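Peroxide stress regulator PerR, FUR family (Streptococcus pyogenes, PDB 4LMY) probably represses peroxide-stress genes by binding DNA as a metal-dependent dimer of the FUR family. Local coordinates at residues E81-I84 with T89-Y92; V100-E105 with K109-M114; V116-I121 with T134-I139. All coordinates share one frame; numbering follows the deposited sequence.

Contact 1 (E81-I84 with T89-Y92); sequences ELKI and TTYY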
ATOM      1  N   GLU B  81      16.141  14.190  -6.824  1.00 51.02           N
ATOM      2  CA  GLU B  81      16.218  15.643  -6.892  1.00 52.50           C
ATOM      3  C   GLU B  81      15.062  16.152  -7.740  1.00 55.30           C
ATOM      4  O   GLU B  81      14.921  15.766  -8.901  1.00 49.61           O
ATOM      5  CB  GLU B  81      17.539  16.090  -7.519  1.00 53.50           C
ATOM      6  CG  GLU B  81      18.775  15.396  -6.977  1.00 50.25           C
ATOM      7  CD  GLU B  81      20.051  15.954  -7.572  1.00 58.46           C
ATOM      8  OE1 GLU B  81      20.933  15.156  -7.956  1.00 72.35           O
ATOM      9  OE2 GLU B  81      20.174  17.194  -7.656  1.00 62.49           O
ATOM     10  N   LEU B  82      14.233  17.014  -7.164  1.00 45.41           N
ATOM     11  CA  LEU B  82      13.087  17.552  -7.888  1.00 49.11           C
ATOM     12  C   LEU B  82      13.266  19.034  -8.192  1.00 41.41           C
ATOM     13  O   LEU B  82      14.013  19.733  -7.507  1.00 43.85           O
ATOM     14  CB  LEU B  82      11.794  17.334  -7.101  1.00 48.80           C
ATOM     15  CG  LEU B  82      11.449  15.899  -6.696  1.00 58.29           C
ATOM     16  CD1 LEU B  82      10.039  15.843  -6.131  1.00 55.33           C
ATOM     17  CD2 LEU B  82      11.603  14.940  -7.868  1.00 55.30           C
ATOM     18  N   LYS B  83      12.572  19.505  -9.221  1.00 46.13           N
ATOM     19  CA  LYS B  83      12.641  20.906  -9.610  1.00 51.51           C
ATOM     20  C   LYS B  83      11.263  21.537  -9.701  1.00 59.13           C
ATOM     21  O   LYS B  83      10.292  20.890 -10.093  1.00 50.51           O
ATOM     22  CB  LYS B  83      13.350  21.055 -10.956  1.00 51.06           C
ATOM     23  CG  LYS B  83      14.579  21.942 -10.902  1.00 55.84           C
ATOM     24  CD  LYS B  83      15.683  21.281 -10.098  1.00 55.35           C
ATOM     25  CE  LYS B  83      16.495  22.310  -9.332  1.00 60.14           C
ATOM     26  NZ  LYS B  83      17.863  22.518  -9.883  1.00 64.90           N
ATOM     27  N   ILE B  84      11.188  22.808  -9.328  1.00 59.61           N
ATOM     28  CA  ILE B  84      10.002  23.611  -9.569  1.00 69.98           C
ATOM     29  C   ILE B  84      10.385  24.696 -10.568  1.00 77.19           C
ATOM     30  O   ILE B  84      11.495  25.225 -10.516  1.00 74.64           O
ATOM     31  CB  ILE B  84       9.472  24.247  -8.269  1.00 72.81           C
ATOM     32  CG1 ILE B  84       9.113  23.162  -7.252  1.00 62.93           C
ATOM     33  CG2 ILE B  84       8.256  25.118  -8.547  1.00 78.35           C
ATOM     34  CD1 ILE B  84       8.454  23.697  -5.998  1.00 60.01           C
ATOM     35  N   THR B  89      16.361  26.261  -6.801  1.00 36.05           N
ATOM     36  CA  THR B  89      16.599  25.436  -5.622  1.00 34.11           C
ATOM     37  C   THR B  89      16.259  23.974  -5.887  1.00 34.55           C
ATOM     38  O   THR B  89      15.179  23.657  -6.383  1.00 33.98           O
ATOM     39  CB  THR B  89      15.787  25.927  -4.405  1.00 33.00           C
ATOM     40  OG1 THR B  89      16.173  27.268  -4.080  1.00 40.81           O
ATOM     41  CG2 THR B  89      16.031  25.028  -3.199  1.00 32.75           C
ATOM     42  N   THR B  90      17.192  23.086  -5.563  1.00 33.14           N
ATOM     43  CA  THR B  90      16.939  21.659  -5.675  1.00 32.24           C
ATOM     44  C   THR B  90      16.203  21.175  -4.436  1.00 30.23           C
ATOM     45  O   THR B  90      16.612  21.458  -3.309  1.00 29.35           O
ATOM     46  CB  THR B  90      18.244  20.861  -5.830  1.00 37.53           C
ATOM     47  OG1 THR B  90      18.915  21.269  -7.028  1.00 39.59           O
ATOM     48  CG2 THR B  90      17.953  19.368  -5.897  1.00 39.74           C
ATOM     49  N   TYR B  91      15.105  20.461  -4.651  1.00 34.30           N
ATOM     50  CA  TYR B  91      14.355  19.880  -3.550  1.00 30.94           C
ATOM     51  C   TYR B  91      14.473  18.366  -3.598  1.00 33.73           C
ATOM     52  O   TYR B  91      14.606  17.777  -4.670  1.00 36.75           O
ATOM     53  CB  TYR B  91      12.894  20.325  -3.599  1.00 33.84           C
ATOM     54  CG  TYR B  91      12.739  21.823  -3.502  1.00 32.11           C
ATOM     55  CD1 TYR B  91      12.838  22.471  -2.276  1.00 33.64           C
ATOM     56  CD2 TYR B  91      12.509  22.593  -4.635  1.00 38.64           C
ATOM     57  CE1 TYR B  91      12.707  23.841  -2.179  1.00 34.44           C
ATOM     58  CE2 TYR B  91      12.373  23.965  -4.548  1.00 38.11           C
ATOM     59  CZ  TYR B  91      12.474  24.583  -3.319  1.00 34.27           C
ATOM     60  OH  TYR B  91      12.341  25.948  -3.225  1.00 39.99           O
ATOM     61  N   TYR B  92      14.436  17.740  -2.428  1.00 34.35           N
ATOM     62  CA  TYR B  92      14.705  16.314  -2.324  1.00 34.60           C
ATOM     63  C   TYR B  92      13.507  15.556  -1.771  1.00 31.91           C
ATOM     64  O   TYR B  92      12.774  16.065  -0.928  1.00 34.78           O
ATOM     65  CB  TYR B  92      15.939  16.077  -1.451  1.00 32.61           C
ATOM     66  CG  TYR B  92      17.190  16.734  -1.989  1.00 30.42           C
ATOM     67  CD1 TYR B  92      18.080  16.028  -2.786  1.00 30.82           C
ATOM     68  CD2 TYR B  92      17.477  18.065  -1.710  1.00 28.67           C
ATOM     69  CE1 TYR B  92      19.223  16.625  -3.285  1.00 33.13           C
ATOM     70  CE2 TYR B  92      18.615  18.672  -2.206  1.00 33.73           C
ATOM     71  CZ  TYR B  92      19.485  17.946  -2.991  1.00 36.47           C
ATOM     72  OH  TYR B  92      20.622  18.545  -3.485  1.00 37.54           O
TER
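Glu81 and Tyr92 run side by side and point the same way, the carboxylate plane only 19° from the plane of the phenol ring. The touching is done by aliphatic carbon: Glu81 CG comes obliquely to within 3.9 Å of Tyr92 CE1. Past CG the glutamate chain stays extended and crosses the Thr90 methyl, with Glu81 OE2 3.6 Å from Thr90 CG2. The other branch of this threonine faces the lysine. Lys83 starts away from the opposite segment, but bends at chi2 (69°) and again further out bring NZ back to Thr90 OG1 in a weak 3.3 Å hydrogen bond, with a second weak bond to Leu88 O. These two segments form the turn end of the hairpin made by strands 79-82 and 91-94, the place of the wing in the winged-helix domain of FUR-type regulators; helix 63-75 lies against Glu81 and Tyr92. Leu82 and Tyr91 are the hydrogen-bonded pair, Leu82 N reaching Tyr91 O at 2.6 Å almost in a straight line. On their face of the sheet, the Tyr91 ring has Thr89 CG2 3.5 Å above its plane, offset toward the rim. From the other side Ile84 CD1 approaches obliquely, 4.2 Å from Tyr91 CE2. The hydroxyl of this tyrosine is held by the Asp87 carboxylate, which also takes the backbone N-H of Thr89 and thereby ties the ring to the turn.

Contact 2 (V100-E105 with K109-M114); sequences VNVVCE and KIADFM. With ZN (zinc ion), chain F.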
ATOM      1  N   VAL B 100       8.411  -6.600   2.027  1.00 18.70           N
ATOM      2  CA  VAL B 100       7.281  -7.046   2.830  1.00 19.73           C
ATOM      3  C   VAL B 100       7.102  -8.556   2.716  1.00 17.78           C
ATOM      4  O   VAL B 100       7.231  -9.122   1.633  1.00 18.39           O
ATOM      5  CB  VAL B 100       5.982  -6.349   2.359  1.00 19.79           C
ATOM      6  CG1 VAL B 100       4.776  -6.791   3.188  1.00 19.99           C
ATOM      7  CG2 VAL B 100       6.149  -4.836   2.401  1.00 25.25           C
ATOM      8  N   ASN B 101       6.806  -9.209   3.834  1.00 20.58           N
ATOM      9  CA  ASN B 101       6.547 -10.645   3.818  1.00 19.74           C
ATOM     10  C   ASN B 101       5.140 -10.993   3.351  1.00 21.17           C
ATOM     11  O   ASN B 101       4.187 -10.260   3.612  1.00 20.74           O
ATOM     12  CB  ASN B 101       6.769 -11.249   5.202  1.00 20.07           C
ATOM     13  CG  ASN B 101       8.233 -11.428   5.531  1.00 24.65           C
ATOM     14  OD1 ASN B 101       9.072 -11.538   4.638  1.00 27.65           O
ATOM     15  ND2 ASN B 101       8.546 -11.475   6.818  1.00 25.09           N
ATOM     16  N   VAL B 102       5.018 -12.116   2.655  1.00 19.84           N
ATOM     17  CA  VAL B 102       3.712 -12.717   2.428  1.00 19.03           C
ATOM     18  C   VAL B 102       3.735 -14.110   3.050  1.00 18.52           C
ATOM     19  O   VAL B 102       4.623 -14.916   2.767  1.00 24.15           O
ATOM     20  CB  VAL B 102       3.309 -12.741   0.928  1.00 24.38           C
ATOM     21  CG1 VAL B 102       4.327 -13.494   0.086  1.00 31.56           C
ATOM     22  CG2 VAL B 102       1.919 -13.336   0.764  1.00 21.75           C
ATOM     23  N   VAL B 103       2.778 -14.375   3.931  1.00 20.96           N
ATOM     24  CA  VAL B 103       2.771 -15.613   4.698  1.00 19.57           C
ATOM     25  C   VAL B 103       1.637 -16.523   4.248  1.00 21.96           C
ATOM     26  O   VAL B 103       0.507 -16.069   4.078  1.00 19.58           O
ATOM     27  CB  VAL B 103       2.608 -15.328   6.209  1.00 22.79           C
ATOM     28  CG1 VAL B 103       2.686 -16.617   7.005  1.00 21.74           C
ATOM     29  CG2 VAL B 103       3.666 -14.333   6.680  1.00 25.27           C
ATOM     30  N   CYS B 104       1.934 -17.804   4.048  1.00 18.65           N
ATOM     31  CA  CYS B 104       0.903 -18.746   3.632  1.00 19.20           C
ATOM     32  C   CYS B 104      -0.011 -19.091   4.797  1.00 20.31           C
ATOM     33  O   CYS B 104       0.449 -19.544   5.844  1.00 22.56           O
ATOM     34  CB  CYS B 104       1.503 -20.024   3.039  1.00 22.30           C
ATOM     35  SG  CYS B 104       0.240 -21.184   2.428  1.00 22.53           S
ATOM     36  N   GLU B 105      -1.307 -18.871   4.601  1.00 20.81           N
ATOM     37  CA  GLU B 105      -2.305 -19.129   5.631  1.00 24.69           C
ATOM     38  C   GLU B 105      -2.360 -20.607   6.002  1.00 25.01           C
ATOM     39  O   GLU B 105      -2.705 -20.957   7.130  1.00 28.75           O
ATOM     40  CB  GLU B 105      -3.683 -18.680   5.146  1.00 26.59           C
ATOM     41  CG  GLU B 105      -3.747 -17.241   4.668  1.00 27.27           C
ATOM     42  CD  GLU B 105      -4.452 -16.332   5.650  1.00 33.18           C
ATOM     43  OE1 GLU B 105      -5.176 -15.422   5.195  1.00 33.56           O
ATOM     44  OE2 GLU B 105      -4.281 -16.524   6.870  1.00 35.88           O
ATOM     45  N   LYS B 109       4.587 -20.913   5.183  1.00 23.34           N
ATOM     46  CA  LYS B 109       5.770 -20.568   4.407  1.00 21.99           C
ATOM     47  C   LYS B 109       5.770 -19.083   4.072  1.00 27.59           C
ATOM     48  O   LYS B 109       4.735 -18.510   3.728  1.00 23.21           O
ATOM     49  CB  LYS B 109       5.855 -21.407   3.131  1.00 26.10           C
ATOM     50  CG  LYS B 109       7.200 -21.325   2.434  1.00 34.91           C
ATOM     51  CD  LYS B 109       7.436 -22.527   1.533  1.00 49.67           C
ATOM     52  CE  LYS B 109       8.824 -22.474   0.908  1.00 59.49           C
ATOM     53  NZ  LYS B 109       9.294 -23.815   0.458  1.00 57.95           N
ATOM     54  N   ILE B 110       6.943 -18.472   4.185  1.00 23.17           N
ATOM     55  CA  ILE B 110       7.091 -17.039   3.990  1.00 24.43           C
ATOM     56  C   ILE B 110       7.871 -16.720   2.724  1.00 25.42           C
ATOM     57  O   ILE B 110       8.924 -17.300   2.463  1.00 29.84           O
ATOM     58  CB  ILE B 110       7.819 -16.389   5.185  1.00 24.95           C
ATOM     59  CG1 ILE B 110       7.022 -16.600   6.475  1.00 29.54           C
ATOM     60  CG2 ILE B 110       8.042 -14.906   4.934  1.00 29.75           C
ATOM     61  CD1 ILE B 110       7.696 -16.033   7.708  1.00 31.66           C
ATOM     62  N   ALA B 111       7.332 -15.800   1.935  1.00 23.71           N
ATOM     63  CA  ALA B 111       8.058 -15.215   0.824  1.00 20.71           C
ATOM     64  C   ALA B 111       8.068 -13.711   1.057  1.00 28.47           C
ATOM     65  O   ALA B 111       7.292 -13.204   1.865  1.00 29.17           O
ATOM     66  CB  ALA B 111       7.381 -15.553  -0.491  1.00 25.29           C
ATOM     67  N   ASP B 112       8.951 -12.998   0.372  1.00 25.48           N
ATOM     68  CA  ASP B 112       8.964 -11.545   0.480  1.00 25.27           C
ATOM     69  C   ASP B 112       8.943 -10.897  -0.896  1.00 26.50           C
ATOM     70  O   ASP B 112       9.343 -11.507  -1.888  1.00 26.74           O
ATOM     71  CB  ASP B 112      10.166 -11.058   1.295  1.00 26.88           C
ATOM     72  CG  ASP B 112      11.492 -11.467   0.690  1.00 34.24           C
ATOM     73  OD1 ASP B 112      12.017 -10.713  -0.153  1.00 30.11           O
ATOM     74  OD2 ASP B 112      12.007 -12.542   1.062  1.00 34.46           O
ATOM     75  N   PHE B 113       8.456  -9.662  -0.952  1.00 22.63           N
ATOM     76  CA  PHE B 113       8.400  -8.917  -2.202  1.00 22.73           C
ATOM     77  C   PHE B 113       8.820  -7.465  -1.992  1.00 24.25           C
ATOM     78  O   PHE B 113       8.830  -6.963  -0.865  1.00 22.69           O
ATOM     79  CB  PHE B 113       6.999  -8.994  -2.825  1.00 25.80           C
ATOM     80  CG  PHE B 113       5.934  -8.288  -2.029  1.00 22.45           C
ATOM     81  CD1 PHE B 113       5.502  -7.025  -2.396  1.00 24.34           C
ATOM     82  CD2 PHE B 113       5.360  -8.891  -0.922  1.00 23.70           C
ATOM     83  CE1 PHE B 113       4.521  -6.371  -1.671  1.00 27.50           C
ATOM     84  CE2 PHE B 113       4.376  -8.243  -0.192  1.00 25.68           C
ATOM     85  CZ  PHE B 113       3.957  -6.984  -0.568  1.00 28.76           C
ATOM     86  N   MET B 114       9.170  -6.797  -3.085  1.00 20.93           N
ATOM     87  CA  MET B 114       9.602  -5.407  -3.029  1.00 22.58           C
ATOM     88  C   MET B 114       8.417  -4.470  -3.145  1.00 23.45           C
ATOM     89  O   MET B 114       7.630  -4.567  -4.086  1.00 24.39           O
ATOM     90  CB  MET B 114      10.576  -5.112  -4.163  1.00 24.03           C
ATOM     91  CG  MET B 114      11.226  -3.745  -4.073  1.00 25.02           C
ATOM     92  SD  MET B 114      12.510  -3.536  -5.318  1.00 32.66           S
ATOM     93  CE  MET B 114      11.588  -2.765  -6.646  1.00 37.31           C
TER
HETATM   94 ZN    ZN F 202       1.484 -22.968   1.736  1.00 23.66          ZN
HETATM   95  O   HOH W   1      11.156 -13.097   4.339  1.00 36.00           O
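Val100 and Phe113 pack side by side at one end of a beta hairpin, strands 98-104 and 110-115, in the dimerisation domain of this FUR-family regulator. Phe113 CG sits between the backbone N and the carbonyl carbon (chi1 67°), which swings the ring across to the neighbouring strand and puts CE2 3.6 Å from Val100 CB. The backbone O of Asn101 lies at the edge of the same ring, near its plane. Further along this face Val102 CG1 lies 3.7 Å from Ala111 CB. Beneath them Val102 N and Ala111 O are drawn to 2.6 Å. This is the tight side: Tyr131 of the second subunit packs on Val102, Ala111 and Cys104, and Gln128 of that subunit on Phe113.

The other face, carrying Asn101, Val103, Ile110 and Asp112, is looser and partly open to solvent. Val103 and Ile110 are merely neighbours, pointing the same way with 4.1 Å between Val103 CG2 and Ile110 CG1. The Asn101 amide crosses over the Ile110 branch, its CG 3.5 Å from Ile110 CG2. Asp112 turns its carboxylate outward, where OD1 accepts a hydrogen bond from Ser5 OG, a residue flanked by the zinc ligands His4 and His6. A water donates to Asn101 OD1 and, weakly, to Asp112 OD2. At the far end the N-H of Cys104 binds Lys109 O and adds a last backbone bond beside the four-cysteine zinc site, which Cys107, Cys144 and Cys147 complete. There Cys104 SG, anti to its own backbone N (chi1 -177°), coordinates the zinc ion at 2.3 Å.

Contact 3 (V116-I121 with T134-I139); sequences VDVMDI and TRIPVI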
ATOM      1  N   VAL B 116       6.877  -0.389  -3.055  1.00 33.55           N
ATOM      2  CA  VAL B 116       7.071   1.056  -3.126  1.00 36.02           C
ATOM      3  C   VAL B 116       5.771   1.784  -2.785  1.00 32.06           C
ATOM      4  O   VAL B 116       5.662   2.998  -2.961  1.00 40.28           O
ATOM      5  CB  VAL B 116       7.542   1.499  -4.526  1.00 38.75           C
ATOM      6  CG1 VAL B 116       8.862   0.830  -4.884  1.00 41.02           C
ATOM      7  CG2 VAL B 116       6.482   1.183  -5.574  1.00 46.76           C
ATOM      8  N   ASP B 117       4.788   1.040  -2.284  1.00 29.90           N
ATOM      9  CA  ASP B 117       3.442   1.584  -2.100  1.00 30.36           C
ATOM     10  C   ASP B 117       3.133   2.091  -0.689  1.00 31.14           C
ATOM     11  O   ASP B 117       2.355   3.031  -0.527  1.00 32.25           O
ATOM     12  CB  ASP B 117       2.385   0.563  -2.535  1.00 32.06           C
ATOM     13  CG  ASP B 117       2.300   0.418  -4.045  1.00 41.05           C
ATOM     14  OD1 ASP B 117       2.343   1.452  -4.745  1.00 35.17           O
ATOM     15  OD2 ASP B 117       2.192  -0.727  -4.532  1.00 36.19           O
ATOM     16  N   VAL B 118       3.725   1.470   0.327  1.00 33.98           N
ATOM     17  CA  VAL B 118       3.447   1.855   1.714  1.00 34.29           C
ATOM     18  C   VAL B 118       3.859   3.296   2.021  1.00 36.75           C
ATOM     19  O   VAL B 118       3.216   3.973   2.821  1.00 34.51           O
ATOM     20  CB  VAL B 118       4.072   0.861   2.722  1.00 35.47           C
ATOM     21  CG1 VAL B 118       3.975   1.379   4.158  1.00 29.01           C
ATOM     22  CG2 VAL B 118       3.385  -0.487   2.609  1.00 32.91           C
ATOM     23  N   MET B 119       4.915   3.777   1.372  1.00 30.39           N
ATOM     24  CA  MET B 119       5.316   5.165   1.550  1.00 31.77           C
ATOM     25  C   MET B 119       4.216   6.112   1.068  1.00 33.73           C
ATOM     26  O   MET B 119       3.997   7.174   1.651  1.00 29.23           O
ATOM     27  CB  MET B 119       6.632   5.458   0.828  1.00 28.77           C
ATOM     28  CG  MET B 119       7.050   6.923   0.890  1.00 51.78           C
ATOM     29  SD  MET B 119       8.670   7.180   1.639  1.00 69.23           S
ATOM     30  CE  MET B 119       8.442   6.395   3.226  1.00 39.25           C
ATOM     31  N   ASP B 120       3.517   5.720   0.008  1.00 34.18           N
ATOM     32  CA  ASP B 120       2.389   6.510  -0.475  1.00 34.64           C
ATOM     33  C   ASP B 120       1.234   6.480   0.523  1.00 29.56           C
ATOM     34  O   ASP B 120       0.479   7.449   0.643  1.00 31.92           O
ATOM     35  CB  ASP B 120       1.934   6.031  -1.857  1.00 36.20           C
ATOM     36  CG  ASP B 120       2.858   6.495  -2.966  1.00 39.65           C
ATOM     37  OD1 ASP B 120       3.461   7.580  -2.822  1.00 50.42           O
ATOM     38  OD2 ASP B 120       2.981   5.782  -3.984  1.00 43.12           O
ATOM     39  N   ILE B 121       1.103   5.366   1.239  1.00 28.96           N
ATOM     40  CA  ILE B 121       0.125   5.245   2.312  1.00 26.98           C
ATOM     41  C   ILE B 121       0.492   6.209   3.429  1.00 27.77           C
ATOM     42  O   ILE B 121      -0.365   6.883   3.989  1.00 24.97           O
ATOM     43  CB  ILE B 121       0.090   3.815   2.885  1.00 30.70           C
ATOM     44  CG1 ILE B 121      -0.317   2.816   1.805  1.00 29.49           C
ATOM     45  CG2 ILE B 121      -0.854   3.722   4.074  1.00 32.67           C
ATOM     46  CD1 ILE B 121      -0.253   1.391   2.266  1.00 33.76           C
ATOM     47  N   THR B 134       4.913   7.457  12.024  1.00 22.76           N
ATOM     48  CA  THR B 134       6.137   6.862  12.558  1.00 26.32           C
ATOM     49  C   THR B 134       6.453   5.518  11.911  1.00 28.79           C
ATOM     50  O   THR B 134       7.612   5.212  11.627  1.00 28.21           O
ATOM     51  CB  THR B 134       6.052   6.664  14.084  1.00 22.62           C
ATOM     52  OG1 THR B 134       4.833   5.989  14.417  1.00 25.81           O
ATOM     53  CG2 THR B 134       6.092   8.009  14.802  1.00 28.94           C
ATOM     54  N   ARG B 135       5.421   4.713  11.689  1.00 24.41           N
ATOM     55  CA  ARG B 135       5.603   3.378  11.135  1.00 25.53           C
ATOM     56  C   ARG B 135       4.291   2.801  10.618  1.00 27.59           C
ATOM     57  O   ARG B 135       3.220   3.054  11.170  1.00 24.82           O
ATOM     58  CB  ARG B 135       6.189   2.444  12.196  1.00 26.66           C
ATOM     59  CG  ARG B 135       5.284   2.266  13.407  1.00 26.33           C
ATOM     60  CD  ARG B 135       6.028   1.683  14.597  1.00 31.85           C
ATOM     61  NE  ARG B 135       5.201   1.696  15.803  1.00 28.64           N
ATOM     62  CZ  ARG B 135       4.469   0.669  16.224  1.00 29.99           C
ATOM     63  NH1 ARG B 135       4.459  -0.472  15.547  1.00 32.77           N
ATOM     64  NH2 ARG B 135       3.750   0.781  17.333  1.00 37.57           N
ATOM     65  N   ILE B 136       4.378   2.022   9.547  1.00 24.56           N
ATOM     66  CA  ILE B 136       3.216   1.306   9.045  1.00 25.51           C
ATOM     67  C   ILE B 136       3.594  -0.149   8.803  1.00 25.80           C
ATOM     68  O   ILE B 136       3.935  -0.528   7.683  1.00 27.44           O
ATOM     69  CB  ILE B 136       2.672   1.918   7.737  1.00 28.89           C
ATOM     70  CG1 ILE B 136       2.456   3.427   7.890  1.00 26.41           C
ATOM     71  CG2 ILE B 136       1.376   1.229   7.327  1.00 26.26           C
ATOM     72  CD1 ILE B 136       1.837   4.081   6.675  1.00 33.77           C
ATOM     73  N   PRO B 137       3.554  -0.967   9.864  1.00 27.93           N
ATOM     74  CA  PRO B 137       3.902  -2.384   9.720  1.00 27.41           C
ATOM     75  C   PRO B 137       2.895  -3.094   8.827  1.00 32.75           C
ATOM     76  O   PRO B 137       1.688  -2.989   9.039  1.00 37.76           O
ATOM     77  CB  PRO B 137       3.823  -2.913  11.154  1.00 34.06           C
ATOM     78  CG  PRO B 137       2.904  -1.974  11.859  1.00 34.55           C
ATOM     79  CD  PRO B 137       3.157  -0.632  11.243  1.00 27.53           C
ATOM     80  N   VAL B 138       3.393  -3.795   7.815  1.00 26.65           N
ATOM     81  CA  VAL B 138       2.522  -4.486   6.879  1.00 27.45           C
ATOM     82  C   VAL B 138       3.003  -5.914   6.670  1.00 25.57           C
ATOM     83  O   VAL B 138       4.187  -6.149   6.442  1.00 26.17           O
ATOM     84  CB  VAL B 138       2.472  -3.761   5.520  1.00 29.17           C
ATOM     85  CG1 VAL B 138       1.573  -4.503   4.549  1.00 28.07           C
ATOM     86  CG2 VAL B 138       1.990  -2.332   5.696  1.00 32.97           C
ATOM     87  N   ILE B 139       2.077  -6.860   6.784  1.00 25.83           N
ATOM     88  CA  ILE B 139       2.335  -8.252   6.435  1.00 24.14           C
ATOM     89  C   ILE B 139       1.193  -8.741   5.560  1.00 30.34           C
ATOM     90  O   ILE B 139       0.024  -8.551   5.895  1.00 29.43           O
ATOM     91  CB  ILE B 139       2.418  -9.152   7.678  1.00 29.57           C
ATOM     92  CG1 ILE B 139       3.518  -8.666   8.624  1.00 32.51           C
ATOM     93  CG2 ILE B 139       2.659 -10.604   7.277  1.00 29.84           C
ATOM     94  CD1 ILE B 139       3.674  -9.522   9.857  1.00 34.57           C
TER
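Val118 and Ile121 meet Ile136 and Val138 with no ring, amide or other flat side-chain group between them; the only planar neighbours are backbone peptides, and methyls of Val118 and Ile136 graze two of their oxygens. Val118 CG1 comes within 4.0 Å of Ile136 O, and Ile136 CD1 within 4.1 Å of Val118 O, both as plain van der Waals neighbours. With CG1 of Val118 trans to its backbone N (chi1 171°), that methyl lies 3.8 Å from Ile136 CB, while CG2 is turned to the valine further down the chain, 3.9 Å from Val138 CG2. In both pairs the side chains slide past each other in opposite directions. One turn further along the helix, Ile121 crosses Ile136 obliquely, and its CG2 receives the end of the extended isoleucine chain, 3.8 Å from Ile136 CD1. The contact thus lays the first turn of helix 118-129 against the segment that leaves strand 132-135 and leads toward strand 140-143, in the dimerisation domain of the FUR fold. The second subunit closes on the same apolar patch: its Ile121 packs on Val118 and its Phe113 on Ile121. Just before Ile136, Arg135 pairs antiparallel with a strand of the second subunit and its NE forms a salt bridge with Glu105 of that chain, while the Asp115 carboxylate accepts the N-H groups of Asp117 and Val118.

How the contacts relate
Contact 1 stands apart in the presumed DNA-binding wing: its centre is 36 Å from that of contact 2, on the opposite side of the chain's centre, and its nearest atoms remain about 10 Å from contact 3. Contacts 2 and 3 belong together, with centres 15 Å apart and direct packing of Val100 CG1 on Val138 O at 3.4 Å; both also touch the second subunit, where Glu105 of contact 2 in one chain meets Arg135 of contact 3 in the other. Contact 2 supplies Cys104 to the four-cysteine zinc, and its Asp112 side chain lies about 8 Å from the other zinc ion. The Val118 side chain is about 13 Å from a bound zinc.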